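Local coordinates for translation initiation factor eif-2b-like protein (PDB 4ZEO) that probably acts in translation initiation as the delta subunit of eIF2B, the complex that exchanges GDP for GTP on eIF2, at residues K387-C392 and G436-I441. Residues are numbered along the deposited sequence; the frame is centred on the assembly and turned at random.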
loop_
_atom_site.group_PDB
_atom_site.type_symbol
_atom_site.label_atom_id
_atom_site.label_comp_id
_atom_site.label_asym_id
_atom_site.label_seq_id
_atom_site.Cartn_x
_atom_site.Cartn_y
_atom_site.Cartn_z
ATOM N N LYS A 387 -22.480 0.830 3.596
ATOM C CA LYS A 387 -21.266 0.264 4.152
ATOM C C LYS A 387 -20.012 0.885 3.521
ATOM O O LYS A 387 -19.926 1.068 2.299
ATOM C CB LYS A 387 -21.245 -1.256 3.950
ATOM C CG LYS A 387 -21.647 -2.051 5.173
ATOM C CD LYS A 387 -21.352 -3.553 5.016
ATOM C CE LYS A 387 -22.299 -4.255 4.073
ATOM N NZ LYS A 387 -23.630 -4.453 4.722
ATOM N N VAL A 388 -19.020 1.188 4.350
ATOM C CA VAL A 388 -17.767 1.709 3.831
ATOM C C VAL A 388 -16.691 0.709 4.222
ATOM O O VAL A 388 -16.384 0.533 5.400
ATOM C CB VAL A 388 -17.455 3.140 4.353
ATOM C CG1 VAL A 388 -16.064 3.627 3.881
ATOM C CG2 VAL A 388 -18.535 4.116 3.908
ATOM N N ILE A 389 -16.165 0.019 3.218
ATOM C CA ILE A 389 -15.152 -1.011 3.415
ATOM C C ILE A 389 -13.835 -0.532 2.905
ATOM O O ILE A 389 -13.697 -0.166 1.722
ATOM C CB ILE A 389 -15.518 -2.326 2.697
ATOM C CG1 ILE A 389 -16.933 -2.742 3.106
ATOM C CG2 ILE A 389 -14.534 -3.441 3.043
ATOM C CD1 ILE A 389 -17.314 -4.129 2.654
ATOM N N VAL A 390 -12.857 -0.540 3.802
ATOM C CA VAL A 390 -11.514 -0.116 3.452
ATOM C C VAL A 390 -10.616 -1.335 3.331
ATOM O O VAL A 390 -10.612 -2.201 4.208
ATOM C CB VAL A 390 -10.935 0.858 4.488
ATOM C CG1 VAL A 390 -9.430 1.078 4.244
ATOM C CG2 VAL A 390 -11.712 2.167 4.481
ATOM N N LEU A 391 -9.884 -1.399 2.223
ATOM C CA LEU A 391 -8.954 -2.498 1.919
ATOM C C LEU A 391 -7.520 -2.033 2.102
ATOM O O LEU A 391 -7.098 -1.039 1.499
ATOM C CB LEU A 391 -9.147 -2.989 0.497
ATOM C CG LEU A 391 -10.585 -3.289 0.060
ATOM C CD1 LEU A 391 -10.653 -3.674 -1.428
ATOM C CD2 LEU A 391 -11.179 -4.388 0.943
ATOM N N CYS A 392 -6.773 -2.721 2.960
ATOM C CA CYS A 392 -5.421 -2.274 3.257
ATOM C C CYS A 392 -4.528 -3.381 3.848
ATOM O O CYS A 392 -4.960 -4.157 4.701
ATOM C CB CYS A 392 -5.522 -1.068 4.215
ATOM S SG CYS A 392 -4.026 -0.139 4.507
ATOM N N GLY A 436 -15.600 -1.006 8.207
ATOM C CA GLY A 436 -14.628 -2.017 8.539
ATOM C C GLY A 436 -13.458 -2.003 7.596
ATOM O O GLY A 436 -13.548 -1.464 6.490
ATOM N N VAL A 437 -12.358 -2.603 8.044
ATOM C CA VAL A 437 -11.151 -2.711 7.242
ATOM C C VAL A 437 -10.820 -4.181 6.955
ATOM O O VAL A 437 -10.763 -4.998 7.868
ATOM C CB VAL A 437 -9.943 -2.087 7.961
ATOM C CG1 VAL A 437 -8.694 -2.128 7.046
ATOM C CG2 VAL A 437 -10.251 -0.669 8.347
ATOM N N ILE A 438 -10.575 -4.516 5.698
ATOM C CA ILE A 438 -10.140 -5.866 5.379
ATOM C C ILE A 438 -8.624 -5.877 5.091
ATOM O O ILE A 438 -8.155 -5.184 4.192
ATOM C CB ILE A 438 -10.886 -6.427 4.166
ATOM C CG1 ILE A 438 -12.380 -6.527 4.442
ATOM C CG2 ILE A 438 -10.336 -7.802 3.774
ATOM C CD1 ILE A 438 -13.166 -7.038 3.231
ATOM N N THR A 439 -7.880 -6.710 5.824
ATOM C CA THR A 439 -6.438 -6.847 5.660
ATOM C C THR A 439 -6.145 -8.275 5.224
ATOM O O THR A 439 -7.068 -9.045 4.975
ATOM C CB THR A 439 -5.626 -6.539 6.950
ATOM O OG1 THR A 439 -5.766 -7.616 7.888
ATOM C CG2 THR A 439 -6.049 -5.214 7.593
ATOM N N GLU A 440 -4.869 -8.592 5.022
ATOM C CA GLU A 440 -4.468 -9.941 4.665
ATOM C C GLU A 440 -4.595 -10.930 5.860
ATOM O O GLU A 440 -4.424 -12.144 5.682
ATOM C CB GLU A 440 -3.038 -9.942 4.101
ATOM C CG GLU A 440 -1.912 -9.793 5.124
ATOM C CD GLU A 440 -1.471 -8.369 5.358
ATOM O OE1 GLU A 440 -2.277 -7.445 5.154
ATOM O OE2 GLU A 440 -0.296 -8.167 5.737
ATOM N N ILE A 441 -4.842 -10.421 7.073
ATOM C CA ILE A 441 -4.972 -11.291 8.238
ATOM C C ILE A 441 -6.262 -12.111 8.174
ATOM O O ILE A 441 -7.329 -11.557 8.052
ATOM C CB ILE A 441 -4.941 -10.530 9.555
ATOM C CG1 ILE A 441 -3.678 -9.679 9.656
ATOM C CG2 ILE A 441 -5.046 -11.516 10.728
ATOM C CD1 ILE A 441 -2.415 -10.446 9.405
#
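Ile438 packs over the groove between Ile389 and Leu391, a small example of how the Rossmann-like parallel sheet of this family adds one of its two edge strands within the chain. Strand 436-438 runs parallel to 387-391, and four backbone hydrogen bonds join the two, the straightest from Val390 N to Gly436 O (176°). On the face bearing Ile389, chi1 of Ile438 (-62°) turns CG1 away from the carbonyl carbon, and the extended chi2 (178°) carries CD1 outward. There CD1 rides over the groove, 3.9 Å from Ile389 CG2 and 4.0 Å from Leu391 CD2. The Leu391 and Ile438 side chains run alongside each other in the same direction, with CD2 of the leucine 3.8 Å from Ile438 CB; Ala276 of helix 246-277 touches both. On the other face the side chains meet less closely, Val437 CG2 approaching Val390 CB at 4.2 Å. Past the strand end, the methyl CG2 of Thr439 lies 3.3 Å from Cys392 O, and OG1 accepts a bond from Ile441 N, forming an ST turn. An alanine here would probably leave that N-H without its side-chain acceptor and Cys392 O without the methyl against it. The Ile441 N to Thr439 OG1 bond measures 3.1 Å.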